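Local coordinates for protein delta toxin (Clostridium perfringens, PDB 2YGT) that is a haemolytic toxin of the aerolysin family that probably assembles into beta-barrel pores in the membranes of target cells, at residues P90-V95 with S172-F177; S111-T116 with P227-V232; M94-N99 with S247-I252. All blocks are in the same frame, centred on the assembly; numbering follows the deposited sequence.

Contact 1 of 3, residues P90-V95 with S172-F177; sequences PIKYMV and SWNTEF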
loop_
_atom_site.group_PDB
_atom_site.type_symbol
_atom_site.label_atom_id
_atom_site.label_comp_id
_atom_site.label_asym_id
_atom_site.label_seq_id
_atom_site.Cartn_x
_atom_site.Cartn_y
_atom_site.Cartn_z
ATOM N N PRO A 90 -7.529 6.822 -11.516
ATOM C CA PRO A 90 -7.178 6.970 -10.101
ATOM C C PRO A 90 -5.928 7.823 -9.931
ATOM O O PRO A 90 -4.815 7.307 -10.038
ATOM C CB PRO A 90 -6.858 5.529 -9.665
ATOM C CG PRO A 90 -6.895 4.683 -10.935
ATOM C CD PRO A 90 -6.900 5.626 -12.092
ATOM N N ILE A 91 -6.098 9.113 -9.676
ATOM C CA ILE A 91 -4.944 9.960 -9.414
ATOM C C ILE A 91 -4.248 9.560 -8.109
ATOM O O ILE A 91 -3.023 9.654 -8.001
ATOM C CB ILE A 91 -5.323 11.449 -9.374
ATOM C CG1 ILE A 91 -4.066 12.310 -9.232
ATOM C CG2 ILE A 91 -6.303 11.724 -8.242
ATOM C CD1 ILE A 91 -4.297 13.776 -9.534
ATOM N N LYS A 92 -5.022 9.095 -7.128
ATOM C CA LYS A 92 -4.461 8.794 -5.812
ATOM C C LYS A 92 -5.071 7.573 -5.118
ATOM O O LYS A 92 -6.288 7.384 -5.106
ATOM C CB LYS A 92 -4.574 10.012 -4.892
ATOM C CG LYS A 92 -3.646 9.949 -3.692
ATOM C CD LYS A 92 -4.146 10.796 -2.537
ATOM C CE LYS A 92 -4.168 12.267 -2.889
ATOM N NZ LYS A 92 -4.265 13.106 -1.662
ATOM N N TYR A 93 -4.197 6.751 -4.543
ATOM C CA TYR A 93 -4.595 5.649 -3.678
ATOM C C TYR A 93 -4.102 5.947 -2.268
ATOM O O TYR A 93 -2.975 6.410 -2.089
ATOM C CB TYR A 93 -3.959 4.338 -4.135
ATOM C CG TYR A 93 -4.412 3.808 -5.476
ATOM C CD1 TYR A 93 -5.569 3.046 -5.591
ATOM C CD2 TYR A 93 -3.659 4.033 -6.623
ATOM C CE1 TYR A 93 -5.969 2.544 -6.812
ATOM C CE2 TYR A 93 -4.054 3.533 -7.843
ATOM C CZ TYR A 93 -5.207 2.790 -7.932
ATOM O OH TYR A 93 -5.601 2.291 -9.151
ATOM N N MET A 94 -4.928 5.675 -1.264
ATOM C CA MET A 94 -4.521 5.911 0.118
ATOM C C MET A 94 -4.764 4.685 0.988
ATOM O O MET A 94 -5.812 4.046 0.895
ATOM C CB MET A 94 -5.256 7.122 0.697
ATOM C CG MET A 94 -5.149 8.376 -0.159
ATOM S SD MET A 94 -6.115 9.756 0.480
ATOM C CE MET A 94 -5.279 10.081 2.032
ATOM N N VAL A 95 -3.788 4.361 1.832
ATOM C CA VAL A 95 -3.908 3.235 2.753
ATOM C C VAL A 95 -3.548 3.626 4.186
ATOM O O VAL A 95 -2.468 4.161 4.448
ATOM C CB VAL A 95 -3.027 2.048 2.324
ATOM C CG1 VAL A 95 -3.195 0.883 3.295
ATOM C CG2 VAL A 95 -3.353 1.626 0.897
ATOM N N SER A 172 0.219 5.769 7.593
ATOM C CA SER A 172 -0.550 6.115 6.403
ATOM C C SER A 172 0.337 6.309 5.177
ATOM O O SER A 172 1.418 6.891 5.272
ATOM C CB SER A 172 -1.341 7.395 6.651
ATOM O OG SER A 172 -2.028 7.322 7.879
ATOM N N TRP A 173 -0.135 5.840 4.025
ATOM C CA TRP A 173 0.613 5.990 2.783
ATOM C C TRP A 173 -0.252 6.557 1.665
ATOM O O TRP A 173 -1.399 6.152 1.479
ATOM C CB TRP A 173 1.205 4.651 2.338
ATOM C CG TRP A 173 2.179 4.058 3.303
ATOM C CD1 TRP A 173 3.527 4.258 3.338
ATOM C CD2 TRP A 173 1.879 3.156 4.374
ATOM N NE1 TRP A 173 4.088 3.537 4.368
ATOM C CE2 TRP A 173 3.095 2.853 5.020
ATOM C CE3 TRP A 173 0.697 2.577 4.850
ATOM C CZ2 TRP A 173 3.164 1.999 6.117
ATOM C CZ3 TRP A 173 0.769 1.728 5.941
ATOM C CH2 TRP A 173 1.993 1.447 6.561
ATOM N N ASN A 174 0.313 7.506 0.930
ATOM C CA ASN A 174 -0.305 8.021 -0.283
ATOM C C ASN A 174 0.491 7.565 -1.493
ATOM O O ASN A 174 1.683 7.855 -1.614
ATOM C CB ASN A 174 -0.368 9.549 -0.264
ATOM C CG ASN A 174 -1.576 10.074 0.487
ATOM O OD1 ASN A 174 -2.501 9.324 0.804
ATOM N ND2 ASN A 174 -1.580 11.373 0.767
ATOM N N THR A 175 -0.169 6.832 -2.381
ATOM C CA THR A 175 0.420 6.482 -3.663
ATOM C C THR A 175 -0.281 7.283 -4.757
ATOM O O THR A 175 -1.392 6.954 -5.177
ATOM C CB THR A 175 0.327 4.977 -3.934
ATOM O OG1 THR A 175 0.992 4.274 -2.879
ATOM C CG2 THR A 175 0.985 4.634 -5.256
ATOM N N GLU A 176 0.384 8.344 -5.202
ATOM C CA GLU A 176 -0.210 9.309 -6.117
ATOM C C GLU A 176 0.544 9.379 -7.439
ATOM O O GLU A 176 1.766 9.232 -7.477
ATOM C CB GLU A 176 -0.232 10.688 -5.459
ATOM C CG GLU A 176 -0.979 11.753 -6.244
ATOM C CD GLU A 176 -1.043 13.075 -5.501
ATOM O OE1 GLU A 176 -0.884 13.070 -4.261
ATOM O OE2 GLU A 176 -1.253 14.117 -6.156
ATOM N N PHE A 177 -0.194 9.611 -8.521
ATOM C CA PHE A 177 0.409 9.710 -9.844
ATOM C C PHE A 177 1.476 10.799 -9.860
ATOM O O PHE A 177 1.294 11.874 -9.287
ATOM C CB PHE A 177 -0.651 9.978 -10.923
ATOM C CG PHE A 177 -0.105 9.928 -12.326
ATOM C CD1 PHE A 177 0.418 11.064 -12.922
ATOM C CD2 PHE A 177 -0.096 8.741 -13.042
ATOM C CE1 PHE A 177 0.938 11.018 -14.202
ATOM C CE2 PHE A 177 0.419 8.692 -14.325
ATOM C CZ PHE A 177 0.936 9.835 -14.905
HETATM O O HOH W 1 -1.132 4.065 -0.572
#
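Tyr93 and Val95 pair with Thr175 and Trp173 in an antiparallel beta-sheet, where segments 92-95 and 172-177, on strands 84-99 and 170-177, run antiparallel at 171°. Both are hydrogen-bonded pairs: Tyr93 N reaches Thr175 O at 2.9 Å, and Thr175 N, Val95 N and Trp173 N supply the other three bonds. A fifth, from Phe177 N to Ile91 O, lies just before the paired region. Ile91 also takes part in a classic beta bulge against strand 241-259, the neighbour on the other side, where Ile91 and Lys92 both face Glu251. On the face of Lys92, Met94, Asn174 and Glu176 the contacts are polar against aliphatic. Asn174 and Met94 lie alongside each other, and Asn174 OD1 is packed closely against Met94 CG (3.0 Å) and Met94 CE (3.1 Å); the bend at chi3 (65°) brings CE back to the amide oxygen. Lys92 is also bent at chi3 (-64°), with CE 3.6 Å from Glu176 OE1. Its NZ stays 4.3 Å from Glu176 OE1, too far for a salt bridge, so any attraction is probably weak. On the opposite face a water hydrogen-bonds to Thr175 OG1 at 3.1 Å and donates weakly to Tyr93 O and Trp173 O, while Thr175 OG1 is also bound to Thr161 OG1. Here Tyr93, Val95, Trp173 and Thr175 are buried: Trp173 stacks on Phe229, and Tyr93 meets Phe225, both on strand 224-235 of another sheet. Within its own sheet the pair is flanked by strands 241-259 and 159-166.

Contact 2 of 3, residues S111-T116 with P227-V232; sequences SVPKNT and PNFGVV
Val112 and Gly230 exchange two backbone hydrogen bonds, the unit from which an antiparallel pair is built. Val112 N donates to Gly230 O at 2.9 Å with an angle of 158° at the hydrogen, and Gly230 N returns the bond to Val112 O. One residue along, Ser111 and Val231 form a non-hydrogen-bonded pair, and their backbones draw in to 4.2 Å between the CA atoms of Ser111 and Val231. The apolar contacts belong to two places. Ser111 CB touches Val231 CG1 at 4.0 Å, while the ring of Pro113 crosses that of Phe229, its CD 3.3 Å from Phe229 CD1, which is tight. Pro227 CB covers one face of the Phe229 ring, 3.6 Å above the plane and toward the rim; the same ring also stacks with Trp173 and meets Tyr154 edge-to-face. Polar contacts of the side chains lead out of the pair. Ser111 OG lies between the backbone N and the carbonyl carbon (chi1 59°), bound to Gln163 NE2 and weakly to Asp166 OD1. Asp110 and Asp166 bind zinc in a crystal structure of this protein; a zinc ion lies about 5 Å from the Ser111 side chain, consistent with a place for Ser111 close to that site. The chemistry implies a short pairing at the outermost strand of its sheet: after Val112 a cis peptide bond leads into Pro113 and the chain turns away, ending the exchange, and the proline ring carries the contact on to Phe229 by apolar packing instead.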
loop_
_atom_site.group_PDB
_atom_site.type_symbol
_atom_site.label_atom_id
_atom_site.label_comp_id
_atom_site.label_asym_id
_atom_site.label_seq_id
_atom_site.Cartn_x
_atom_site.Cartn_y
_atom_site.Cartn_z
ATOM N N SER A 111 7.385 1.238 10.721
ATOM C CA SER A 111 6.630 0.886 9.525
ATOM C C SER A 111 7.410 1.187 8.249
ATOM O O SER A 111 8.370 1.957 8.258
ATOM C CB SER A 111 5.285 1.619 9.506
ATOM O OG SER A 111 5.456 3.023 9.545
ATOM N N VAL A 112 6.988 0.573 7.153
ATOM C CA VAL A 112 7.595 0.809 5.853
ATOM C C VAL A 112 6.502 0.749 4.794
ATOM O O VAL A 112 5.509 0.040 4.975
ATOM C CB VAL A 112 8.667 -0.249 5.536
ATOM C CG1 VAL A 112 9.948 0.034 6.318
ATOM C CG2 VAL A 112 8.136 -1.646 5.836
ATOM N N PRO A 113 6.673 1.486 3.681
ATOM C CA PRO A 113 7.821 2.335 3.328
ATOM C C PRO A 113 7.940 3.583 4.202
ATOM O O PRO A 113 6.949 4.033 4.778
ATOM C CB PRO A 113 7.526 2.752 1.878
ATOM C CG PRO A 113 6.443 1.836 1.403
ATOM C CD PRO A 113 5.661 1.461 2.611
ATOM N N LYS A 114 9.150 4.130 4.292
ATOM C CA LYS A 114 9.392 5.357 5.043
ATOM C C LYS A 114 9.452 6.540 4.095
ATOM O O LYS A 114 9.766 6.383 2.916
ATOM C CB LYS A 114 10.720 5.287 5.793
ATOM C CG LYS A 114 10.840 4.143 6.770
ATOM C CD LYS A 114 12.229 4.131 7.384
ATOM C CE LYS A 114 12.421 2.943 8.296
ATOM N NZ LYS A 114 13.813 2.876 8.806
ATOM N N ASN A 115 9.160 7.722 4.625
ATOM C CA ASN A 115 9.267 8.962 3.868
ATOM C C ASN A 115 8.670 8.846 2.470
ATOM O O ASN A 115 7.475 8.594 2.319
ATOM C CB ASN A 115 10.728 9.416 3.799
ATOM C CG ASN A 115 11.327 9.663 5.175
ATOM O OD1 ASN A 115 12.447 9.241 5.465
ATOM N ND2 ASN A 115 10.572 10.341 6.036
ATOM N N THR A 116 9.505 9.023 1.452
ATOM C CA THR A 116 9.035 8.989 0.071
ATOM C C THR A 116 9.828 8.002 -0.780
ATOM O O THR A 116 11.052 7.926 -0.685
ATOM C CB THR A 116 9.099 10.388 -0.581
ATOM O OG1 THR A 116 8.353 11.322 0.208
ATOM C CG2 THR A 116 8.519 10.348 -1.987
ATOM N N PRO A 227 -0.789 -2.659 -3.319
ATOM C CA PRO A 227 0.179 -2.234 -2.303
ATOM C C PRO A 227 0.643 -3.375 -1.400
ATOM O O PRO A 227 -0.071 -4.356 -1.192
ATOM C CB PRO A 227 -0.607 -1.215 -1.477
ATOM C CG PRO A 227 -2.031 -1.597 -1.652
ATOM C CD PRO A 227 -2.163 -2.229 -3.005
ATOM N N ASN A 228 1.855 -3.236 -0.882
ATOM C CA ASN A 228 2.358 -4.104 0.167
ATOM C C ASN A 228 3.076 -3.227 1.173
ATOM O O ASN A 228 4.179 -2.753 0.910
ATOM C CB ASN A 228 3.301 -5.164 -0.405
ATOM C CG ASN A 228 3.656 -6.252 0.606
ATOM O OD1 ASN A 228 4.572 -7.042 0.380
ATOM N ND2 ASN A 228 2.928 -6.299 1.720
ATOM N N PHE A 229 2.433 -2.980 2.308
ATOM C CA PHE A 229 3.017 -2.129 3.338
ATOM C C PHE A 229 3.223 -2.927 4.624
ATOM O O PHE A 229 2.705 -4.036 4.764
ATOM C CB PHE A 229 2.136 -0.906 3.596
ATOM C CG PHE A 229 1.862 -0.077 2.365
ATOM C CD1 PHE A 229 2.846 0.116 1.407
ATOM C CD2 PHE A 229 0.629 0.528 2.176
ATOM C CE1 PHE A 229 2.599 0.882 0.280
ATOM C CE2 PHE A 229 0.378 1.299 1.051
ATOM C CZ PHE A 229 1.360 1.477 0.104
ATOM N N GLY A 230 3.978 -2.370 5.566
ATOM C CA GLY A 230 4.270 -3.091 6.793
ATOM C C GLY A 230 4.359 -2.269 8.065
ATOM O O GLY A 230 4.845 -1.140 8.061
ATOM N N VAL A 231 3.890 -2.851 9.165
ATOM C CA VAL A 231 4.009 -2.217 10.473
ATOM C C VAL A 231 4.533 -3.193 11.519
ATOM O O VAL A 231 4.485 -4.409 11.337
ATOM C CB VAL A 231 2.658 -1.667 10.980
ATOM C CG1 VAL A 231 2.036 -0.707 9.968
ATOM C CG2 VAL A 231 1.715 -2.814 11.313
ATOM N N VAL A 232 5.033 -2.645 12.618
ATOM C CA VAL A 232 5.446 -3.449 13.753
ATOM C C VAL A 232 4.706 -2.954 14.984
ATOM O O VAL A 232 4.749 -1.766 15.302
ATOM C CB VAL A 232 6.966 -3.348 14.014
ATOM C CG1 VAL A 232 7.364 -4.269 15.157
ATOM C CG2 VAL A 232 7.755 -3.685 12.760
#

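Contact 3 of 3, residues M94-N99 with S247-I252; sequences MVDLKN and SLKREI
The carboxylate of Asp96 is the flat group of this contact, and Lys249 NZ meets its OD2 at 2.8 Å from the syn side, 27° out of the carboxylate plane. The other oxygen, Asp96 OD1, takes a weak hydrogen bond from Ser172 OG. This salt bridge spans one face of an antiparallel strand pair, 84-99 with 241-259, on which the segments 94-99 and 247-252 run at 164° to each other. Beneath it, two hydrogen-bonded pairs hold the backbones together, Met94 with Lys249 and Asp96 with Ser247; Met94 N reaches Lys249 O at 2.7 Å, and Ser247 N reaches Asp96 O at 2.9 Å. The lysine starts from beside Met94, with CB 3.7 Å from Met94 CB, and crosses that side chain on its way to Asp96. Its first torsion (chi1 -43°) sets CG anti to the carbonyl carbon, beside the backbone N; from there the extended chain takes CD past Met94 CB and carries NZ to the acid, which sits two residues beyond Met94. Ser247 CB packs on Asp96 CB, while Ser247 OG bonds to Thr276 OG1 on the next strand, 263-282. Val95 and Leu248 meet on the buried side of the sheet, at the non-hydrogen-bonded pair between the two others, and both touch strand 61-72 as well, Val95 on Leu67 and Leu248 on Ile71. As a consequence of the salt bridge, Lys249 CE also lies close to the acid, 3.2 Å from Asp96 OD2.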
loop_
_atom_site.group_PDB
_atom_site.type_symbol
_atom_site.label_atom_id
_atom_site.label_comp_id
_atom_site.label_asym_id
_atom_site.label_seq_id
_atom_site.Cartn_x
_atom_site.Cartn_y
_atom_site.Cartn_z
ATOM N N MET A 94 -4.928 5.675 -1.264
ATOM C CA MET A 94 -4.521 5.911 0.118
ATOM C C MET A 94 -4.764 4.685 0.988
ATOM O O MET A 94 -5.812 4.046 0.895
ATOM C CB MET A 94 -5.256 7.122 0.697
ATOM C CG MET A 94 -5.149 8.376 -0.159
ATOM S SD MET A 94 -6.115 9.756 0.480
ATOM C CE MET A 94 -5.279 10.081 2.032
ATOM N N VAL A 95 -3.788 4.361 1.832
ATOM C CA VAL A 95 -3.908 3.235 2.753
ATOM C C VAL A 95 -3.548 3.626 4.186
ATOM O O VAL A 95 -2.468 4.161 4.448
ATOM C CB VAL A 95 -3.027 2.048 2.324
ATOM C CG1 VAL A 95 -3.195 0.883 3.295
ATOM C CG2 VAL A 95 -3.353 1.626 0.897
ATOM N N ASP A 96 -4.461 3.352 5.111
ATOM C CA ASP A 96 -4.228 3.620 6.524
ATOM C C ASP A 96 -4.243 2.325 7.318
ATOM O O ASP A 96 -5.092 1.464 7.100
ATOM C CB ASP A 96 -5.305 4.554 7.082
ATOM C CG ASP A 96 -5.199 5.963 6.540
ATOM O OD1 ASP A 96 -4.091 6.366 6.131
ATOM O OD2 ASP A 96 -6.224 6.672 6.530
ATOM N N LEU A 97 -3.291 2.186 8.232
ATOM C CA LEU A 97 -3.377 1.161 9.263
ATOM C C LEU A 97 -3.438 1.867 10.607
ATOM O O LEU A 97 -2.459 2.467 11.055
ATOM C CB LEU A 97 -2.196 0.187 9.203
ATOM C CG LEU A 97 -2.281 -1.016 10.151
ATOM C CD1 LEU A 97 -1.356 -2.140 9.696
ATOM C CD2 LEU A 97 -1.989 -0.618 11.601
ATOM N N LYS A 98 -4.603 1.803 11.239
ATOM C CA LYS A 98 -4.817 2.483 12.505
ATOM C C LYS A 98 -4.789 1.511 13.684
ATOM O O LYS A 98 -5.502 0.506 13.695
ATOM C CB LYS A 98 -6.134 3.262 12.472
ATOM C CG LYS A 98 -6.374 4.122 13.701
ATOM N N ASN A 99 -3.948 1.818 14.669
ATOM C CA ASN A 99 -3.894 1.052 15.912
ATOM C C ASN A 99 -4.876 1.608 16.940
ATOM O O ASN A 99 -4.719 2.730 17.420
ATOM C CB ASN A 99 -2.469 1.046 16.472
ATOM C CG ASN A 99 -2.416 0.709 17.957
ATOM O OD1 ASN A 99 -3.132 -0.169 18.441
ATOM N ND2 ASN A 99 -1.560 1.415 18.686
ATOM N N SER A 247 -7.862 1.177 6.261
ATOM C CA SER A 247 -8.701 1.935 5.344
ATOM C C SER A 247 -8.081 1.981 3.953
ATOM O O SER A 247 -6.898 2.281 3.801
ATOM C CB SER A 247 -8.918 3.359 5.861
ATOM O OG SER A 247 -9.500 3.358 7.150
ATOM N N LEU A 248 -8.889 1.673 2.945
ATOM C CA LEU A 248 -8.476 1.809 1.559
ATOM C C LEU A 248 -9.241 2.973 0.956
ATOM O O LEU A 248 -10.462 3.051 1.085
ATOM C CB LEU A 248 -8.779 0.531 0.778
ATOM C CG LEU A 248 -8.406 -0.794 1.444
ATOM C CD1 LEU A 248 -8.850 -1.959 0.578
ATOM C CD2 LEU A 248 -6.913 -0.873 1.728
ATOM N N LYS A 249 -8.523 3.885 0.308
ATOM C CA LYS A 249 -9.158 5.041 -0.314
ATOM C C LYS A 249 -8.635 5.233 -1.727
ATOM O O LYS A 249 -7.443 5.076 -1.986
ATOM C CB LYS A 249 -8.896 6.308 0.500
ATOM C CG LYS A 249 -9.029 6.130 1.999
ATOM C CD LYS A 249 -8.539 7.366 2.732
ATOM C CE LYS A 249 -8.353 7.091 4.213
ATOM N NZ LYS A 249 -7.854 8.294 4.930
ATOM N N ARG A 250 -9.538 5.571 -2.639
ATOM C CA ARG A 250 -9.169 5.844 -4.018
ATOM C C ARG A 250 -9.803 7.153 -4.469
ATOM O O ARG A 250 -11.003 7.360 -4.301
ATOM C CB ARG A 250 -9.620 4.697 -4.926
ATOM C CG ARG A 250 -9.267 4.883 -6.395
ATOM C CD ARG A 250 -9.942 3.827 -7.253
ATOM N NE ARG A 250 -11.393 3.976 -7.239
ATOM C CZ ARG A 250 -12.252 2.987 -7.460
ATOM N NH1 ARG A 250 -11.808 1.764 -7.708
ATOM N NH2 ARG A 250 -13.557 3.222 -7.426
ATOM N N GLU A 251 -8.993 8.049 -5.020
ATOM C CA GLU A 251 -9.526 9.264 -5.618
ATOM C C GLU A 251 -9.541 9.130 -7.133
ATOM O O GLU A 251 -8.530 8.781 -7.741
ATOM C CB GLU A 251 -8.722 10.497 -5.205
ATOM C CG GLU A 251 -9.294 11.789 -5.781
ATOM C CD GLU A 251 -8.489 13.015 -5.407
ATOM O OE1 GLU A 251 -7.662 12.927 -4.474
ATOM O OE2 GLU A 251 -8.689 14.070 -6.046
ATOM N N ILE A 252 -10.694 9.402 -7.732
ATOM C CA ILE A 252 -10.837 9.348 -9.178
ATOM C C ILE A 252 -10.878 10.756 -9.753
ATOM O O ILE A 252 -11.546 11.635 -9.210
ATOM C CB ILE A 252 -12.133 8.624 -9.583
ATOM C CG1 ILE A 252 -12.094 7.161 -9.143
ATOM C CG2 ILE A 252 -12.356 8.719 -11.089
ATOM C CD1 ILE A 252 -11.490 6.238 -10.171
#

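Overall arrangement
From the N terminus, strand 84-99 opens two loops at once. Its residues 90-95 meet 172-177 in contact 1, closing a loop of 76 residues, and residues 94-99 wait until 247-252 to close the longest, of 147, in contact 3. Contact 2 starts between these ends, at 111-116, and closes at 227-232; it therefore crosses contact 1 and nests inside contact 3. Contacts 1 and 3 share Met94 and Val95 and place strand 84-99 between 170-177 and 241-259 in one sheet. Contact 2 belongs to a second sheet, joined to the first by Trp173 NE1 bonding to Pro113 O and by Val231 packing on Leu97.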